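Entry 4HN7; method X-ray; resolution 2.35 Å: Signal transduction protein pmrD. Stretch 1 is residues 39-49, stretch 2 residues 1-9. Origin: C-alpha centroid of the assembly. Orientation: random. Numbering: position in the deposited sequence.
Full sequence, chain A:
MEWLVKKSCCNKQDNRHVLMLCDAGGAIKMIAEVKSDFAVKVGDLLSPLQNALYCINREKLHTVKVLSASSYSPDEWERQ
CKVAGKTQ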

ATOM      1  N   ALA A  39       3.965  -9.271   4.658  1.00 73.89           N
ATOM      2  CA  ALA A  39       3.543 -10.528   5.230  1.00 75.51           C
ATOM      3  C   ALA A  39       2.295 -10.353   6.053  1.00 66.18           C
ATOM      4  O   ALA A  39       2.171  -9.449   6.863  1.00 68.18           O
ATOM      5  CB  ALA A  39       4.647 -11.108   6.099  1.00 85.50           C
ATOM      6  N   VAL A  40       1.386 -11.271   5.865  1.00 63.18           N
ATOM      7  CA  VAL A  40       0.214 -11.273   6.654  1.00 63.48           C
ATOM      8  C   VAL A  40       0.247 -12.610   7.294  1.00 60.49           C
ATOM      9  O   VAL A  40       0.387 -13.591   6.615  1.00 70.59           O
ATOM     10  CB  VAL A  40      -1.051 -11.107   5.787  1.00 62.44           C
ATOM     11  CG1 VAL A  40      -0.657 -10.845   4.342  1.00 57.51           C
ATOM     12  CG2 VAL A  40      -1.970 -12.295   5.923  1.00 64.83           C
ATOM     13  N   LYS A  41       0.081 -12.634   8.597  1.00 59.07           N
ATOM     14  CA  LYS A  41       0.293 -13.804   9.378  1.00 59.98           C
ATOM     15  C   LYS A  41      -0.923 -13.962  10.191  1.00 59.81           C
ATOM     16  O   LYS A  41      -1.625 -13.016  10.440  1.00 66.52           O
ATOM     17  CB  LYS A  41       1.507 -13.582  10.286  1.00 74.07           C
ATOM     18  CG  LYS A  41       1.697 -14.661  11.356  1.00 96.23           C
ATOM     19  CD  LYS A  41       2.671 -15.785  10.958  1.00 94.36           C
ATOM     20  CE  LYS A  41       2.092 -17.167  11.229  1.00 87.77           C
ATOM     21  NZ  LYS A  41       1.333 -17.639  10.037  1.00 83.22           N
ATOM     22  N   VAL A  42      -1.199 -15.158  10.624  1.00 59.58           N
ATOM     23  CA  VAL A  42      -2.420 -15.395  11.340  1.00 52.31           C
ATOM     24  C   VAL A  42      -2.457 -14.480  12.550  1.00 56.30           C
ATOM     25  O   VAL A  42      -1.414 -14.127  13.126  1.00 51.29           O
ATOM     26  CB  VAL A  42      -2.708 -16.905  11.614  1.00 53.16           C
ATOM     27  CG1 VAL A  42      -1.571 -17.752  11.167  1.00 62.62           C
ATOM     28  CG2 VAL A  42      -3.039 -17.191  13.042  1.00 59.78           C
ATOM     29  N   GLY A  43      -3.699 -14.065  12.853  1.00 53.56           N
ATOM     30  CA  GLY A  43      -4.038 -13.110  13.890  1.00 47.08           C
ATOM     31  C   GLY A  43      -3.913 -11.684  13.423  1.00 51.54           C
ATOM     32  O   GLY A  43      -4.120 -10.787  14.227  1.00 54.34           O
ATOM     33  N   ASP A  44      -3.549 -11.465  12.155  1.00 47.67           N
ATOM     34  CA  ASP A  44      -3.665 -10.161  11.518  1.00 44.44           C
ATOM     35  C   ASP A  44      -5.108  -9.736  11.173  1.00 44.23           C
ATOM     36  O   ASP A  44      -6.035 -10.528  10.959  1.00 40.66           O
ATOM     37  CB  ASP A  44      -2.772 -10.062  10.308  1.00 50.41           C
ATOM     38  CG  ASP A  44      -1.288 -10.015  10.687  1.00 65.26           C
ATOM     39  OD1 ASP A  44      -0.399  -9.948   9.800  1.00 78.15           O
ATOM     40  OD2 ASP A  44      -0.996 -10.051  11.895  1.00 71.47           O
ATOM     41  N   LEU A  45      -5.287  -8.426  11.226  1.00 43.09           N
ATOM     42  CA  LEU A  45      -6.509  -7.785  10.860  1.00 45.85           C
ATOM     43  C   LEU A  45      -6.292  -7.196   9.457  1.00 49.43           C
ATOM     44  O   LEU A  45      -5.307  -6.506   9.212  1.00 48.39           O
ATOM     45  CB  LEU A  45      -6.781  -6.633  11.818  1.00 45.23           C
ATOM     46  CG  LEU A  45      -7.975  -5.716  11.604  1.00 44.35           C
ATOM     47  CD1 LEU A  45      -9.200  -6.417  12.048  1.00 44.72           C
ATOM     48  CD2 LEU A  45      -7.825  -4.448  12.398  1.00 44.79           C
ATOM     49  N   LEU A  46      -7.253  -7.423   8.568  1.00 51.15           N
ATOM     50  CA  LEU A  46      -7.309  -6.717   7.278  1.00 51.73           C
ATOM     51  C   LEU A  46      -8.478  -5.766   7.220  1.00 48.36           C
ATOM     52  O   LEU A  46      -9.593  -6.192   7.395  1.00 56.49           O
ATOM     53  CB  LEU A  46      -7.474  -7.710   6.146  1.00 50.33           C
ATOM     54  CG  LEU A  46      -6.339  -8.701   6.065  1.00 51.53           C
ATOM     55  CD1 LEU A  46      -6.822  -9.787   5.162  1.00 58.56           C
ATOM     56  CD2 LEU A  46      -5.080  -8.066   5.530  1.00 51.63           C
ATOM     57  N   SER A  47      -8.236  -4.496   6.946  1.00 49.01           N
ATOM     58  CA  SER A  47      -9.286  -3.507   7.002  1.00 47.76           C
ATOM     59  C   SER A  47      -9.408  -2.926   5.636  1.00 49.03           C
ATOM     60  O   SER A  47      -8.404  -2.620   5.024  1.00 53.63           O
ATOM     61  CB  SER A  47      -8.884  -2.440   7.990  1.00 47.83           C
ATOM     62  OG  SER A  47      -7.721  -2.898   8.710  1.00 67.69           O
ATOM     63  N   PRO A  48     -10.638  -2.748   5.149  1.00 50.23           N
ATOM     64  CA  PRO A  48     -10.891  -2.166   3.838  1.00 52.17           C
ATOM     65  C   PRO A  48     -10.335  -0.787   3.682  1.00 50.50           C
ATOM     66  O   PRO A  48     -10.489  -0.009   4.580  1.00 56.38           O
ATOM     67  CB  PRO A  48     -12.394  -2.078   3.783  1.00 49.89           C
ATOM     68  CG  PRO A  48     -12.797  -2.050   5.190  1.00 52.84           C
ATOM     69  CD  PRO A  48     -11.872  -2.947   5.901  1.00 52.73           C
ATOM     70  N   LEU A  49      -9.650  -0.529   2.575  1.00 51.60           N
ATOM     71  CA  LEU A  49      -9.334   0.831   2.088  1.00 56.15           C
ATOM     72  C   LEU A  49     -10.259   1.263   0.930  1.00 64.14           C
ATOM     73  O   LEU A  49     -10.881   2.327   0.931  1.00 74.27           O
ATOM     74  CB  LEU A  49      -7.905   0.899   1.529  1.00 50.67           C
ATOM     75  CG  LEU A  49      -6.782   0.888   2.549  1.00 52.91           C
ATOM     76  CD1 LEU A  49      -5.421   0.810   1.897  1.00 49.96           C
ATOM     77  CD2 LEU A  49      -6.879   2.137   3.392  1.00 59.38           C
TER
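Stretch 2 1-9: MEWLVKKSC

Stretch 2 is largely extended, becoming a strand at W3, with a local departure from extended geometry at K6 (phi/psi -88/-28). It runs antiparallel to strand 45-49; the N-to-C directions of the two axes differ by 149°, and the axes approach to 4.8 Å. L46 and W3 form a hydrogen-bonded pair, with W3 N to L46 O at 3.0 Å and L46 N to W3 O at 2.9 Å. The next pair, L45 with L4, is non-hydrogen-bonded, its CA atoms 4.7 Å apart.

V5 covers the most surface. Its backbone continues the ladder past the strand of stretch 1: V5 N donates to D44 O at 2.9 Å, and G43 N donates to V5 O at 3.0 Å. G43 and D44 belong to the type II turn K41-D44, so the turn itself is tied to the incoming strand. The V5 side chain points toward stretch 1, where V5 CG2 packs 3.9 Å from V40 CG2 and 4.1 Å from L46 CD1, joining two buried residues from before and after the turn.

E2, next in coverage, lies beyond the last hydrogen-bonded pair. E2 CA makes a CA-H...O contact with L46 O at 3.2 Å, while E2 CB meets L45 CD1 at 3.7 Å. L46 also packs on W3, CB to CB at 4.4 Å, on the sheet face opposite L45 and L4. At the N-terminal end, M1 O rests 3.1 Å from P48 CD.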

ATOM      1  N   MET A   1     -16.030  -4.322   5.919  1.00 78.96           N
ATOM      2  CA  MET A   1     -15.669  -5.325   6.954  1.00 64.47           C
ATOM      3  C   MET A   1     -14.186  -5.534   7.094  1.00 59.85           C
ATOM      4  O   MET A   1     -13.428  -5.609   6.133  1.00 69.59           O
ATOM      5  CB  MET A   1     -16.282  -6.689   6.647  1.00 64.13           C
ATOM      6  CG  MET A   1     -17.737  -6.806   6.973  1.00 64.72           C
ATOM      7  SD  MET A   1     -18.242  -8.492   6.691  1.00 71.27           S
ATOM      8  CE  MET A   1     -19.999  -8.333   7.080  1.00 82.00           C
ATOM      9  N   GLU A   2     -13.818  -5.721   8.338  1.00 57.15           N
ATOM     10  CA  GLU A   2     -12.516  -6.116   8.718  1.00 50.65           C
ATOM     11  C   GLU A   2     -12.545  -7.609   8.861  1.00 44.87           C
ATOM     12  O   GLU A   2     -13.580  -8.186   9.159  1.00 44.02           O
ATOM     13  CB  GLU A   2     -12.188  -5.424  10.012  1.00 54.39           C
ATOM     14  CG  GLU A   2     -12.108  -3.892   9.852  1.00 61.23           C
ATOM     15  CD  GLU A   2     -11.740  -3.147  11.154  1.00 64.05           C
ATOM     16  OE1 GLU A   2     -12.164  -3.615  12.214  1.00 70.65           O
ATOM     17  OE2 GLU A   2     -11.069  -2.085  11.142  1.00 66.42           O
ATOM     18  N   TRP A   3     -11.404  -8.239   8.656  1.00 43.32           N
ATOM     19  CA  TRP A   3     -11.336  -9.677   8.574  1.00 39.14           C
ATOM     20  C   TRP A   3     -10.211 -10.031   9.422  1.00 39.49           C
ATOM     21  O   TRP A   3      -9.236  -9.359   9.399  1.00 39.96           O
ATOM     22  CB  TRP A   3     -11.023 -10.073   7.163  1.00 42.36           C
ATOM     23  CG  TRP A   3     -12.137  -9.707   6.220  1.00 51.15           C
ATOM     24  CD1 TRP A   3     -12.254  -8.563   5.454  1.00 45.73           C
ATOM     25  CD2 TRP A   3     -13.353 -10.476   5.989  1.00 48.65           C
ATOM     26  NE1 TRP A   3     -13.470  -8.587   4.791  1.00 46.06           N
ATOM     27  CE2 TRP A   3     -14.140  -9.753   5.087  1.00 42.27           C
ATOM     28  CE3 TRP A   3     -13.819 -11.718   6.437  1.00 44.04           C
ATOM     29  CZ2 TRP A   3     -15.362 -10.228   4.652  1.00 46.45           C
ATOM     30  CZ3 TRP A   3     -15.034 -12.177   6.009  1.00 43.85           C
ATOM     31  CH2 TRP A   3     -15.785 -11.455   5.112  1.00 47.73           C
ATOM     32  N   LEU A   4     -10.323 -11.116  10.140  1.00 45.21           N
ATOM     33  CA  LEU A   4      -9.206 -11.641  10.883  1.00 54.13           C
ATOM     34  C   LEU A   4      -8.631 -12.829  10.129  1.00 50.84           C
ATOM     35  O   LEU A   4      -9.349 -13.728   9.728  1.00 45.27           O
ATOM     36  CB  LEU A   4      -9.712 -12.078  12.238  1.00 62.30           C
ATOM     37  CG  LEU A   4      -9.054 -11.434  13.459  1.00 74.92           C
ATOM     38  CD1 LEU A   4      -8.024 -10.373  13.120  1.00 76.63           C
ATOM     39  CD2 LEU A   4     -10.121 -10.825  14.358  1.00 82.84           C
ATOM     40  N   VAL A   5      -7.345 -12.834   9.895  1.00 42.39           N
ATOM     41  CA  VAL A   5      -6.752 -13.967   9.223  1.00 46.46           C
ATOM     42  C   VAL A   5      -6.673 -15.143  10.161  1.00 46.95           C
ATOM     43  O   VAL A   5      -5.886 -15.097  11.067  1.00 55.64           O
ATOM     44  CB  VAL A   5      -5.345 -13.652   8.798  1.00 45.52           C
ATOM     45  CG1 VAL A   5      -4.733 -14.844   8.071  1.00 49.23           C
ATOM     46  CG2 VAL A   5      -5.342 -12.379   7.967  1.00 51.25           C
ATOM     47  N   LYS A   6      -7.463 -16.189   9.934  1.00 51.43           N
ATOM     48  CA  LYS A   6      -7.472 -17.386  10.780  1.00 51.28           C
ATOM     49  C   LYS A   6      -6.461 -18.418  10.361  1.00 52.27           C
ATOM     50  O   LYS A   6      -6.041 -19.171  11.196  1.00 64.18           O
ATOM     51  CB  LYS A   6      -8.835 -18.055  10.798  1.00 54.66           C
ATOM     52  CG  LYS A   6      -9.891 -17.363  11.671  1.00 58.79           C
ATOM     53  CD  LYS A   6      -9.541 -17.433  13.150  1.00 72.61           C
ATOM     54  CE  LYS A   6     -10.626 -18.148  13.957  1.00 87.91           C
ATOM     55  NZ  LYS A   6     -10.056 -18.896  15.130  1.00101.63           N
ATOM     56  N   LYS A   7      -6.092 -18.473   9.090  1.00 54.18           N
ATOM     57  CA  LYS A   7      -5.122 -19.435   8.580  1.00 47.96           C
ATOM     58  C   LYS A   7      -4.496 -18.875   7.369  1.00 50.94           C
ATOM     59  O   LYS A   7      -5.186 -18.279   6.604  1.00 57.17           O
ATOM     60  CB  LYS A   7      -5.779 -20.692   8.060  1.00 59.22           C
ATOM     61  CG  LYS A   7      -6.693 -21.457   8.990  1.00 67.26           C
ATOM     62  CD  LYS A   7      -7.692 -22.228   8.131  1.00 82.78           C
ATOM     63  CE  LYS A   7      -8.456 -23.290   8.902  1.00102.32           C
ATOM     64  NZ  LYS A   7      -7.723 -24.587   8.875  1.00121.85           N
ATOM     65  N   SER A   8      -3.216 -19.169   7.152  1.00 62.96           N
ATOM     66  CA  SER A   8      -2.386 -18.710   6.004  1.00 66.60           C
ATOM     67  C   SER A   8      -1.686 -19.894   5.304  1.00 70.19           C
ATOM     68  O   SER A   8      -1.566 -20.988   5.842  1.00 81.92           O
ATOM     69  CB  SER A   8      -1.350 -17.659   6.451  1.00 69.69           C
ATOM     70  OG  SER A   8      -0.465 -17.291   5.415  1.00 77.42           O
ATOM     71  N   CYS A   9      -1.251 -19.650   4.084  1.00 76.35           N
ATOM     72  CA  CYS A   9      -0.911 -20.694   3.121  1.00 93.80           C
ATOM     73  C   CYS A   9      -0.159 -19.944   2.029  1.00104.66           C
ATOM     74  O   CYS A   9      -0.580 -18.866   1.587  1.00 94.21           O
ATOM     75  CB  CYS A   9      -2.189 -21.341   2.552  1.00108.63           C
ATOM     76  SG  CYS A   9      -2.085 -23.110   2.107  1.00121.07           S
TER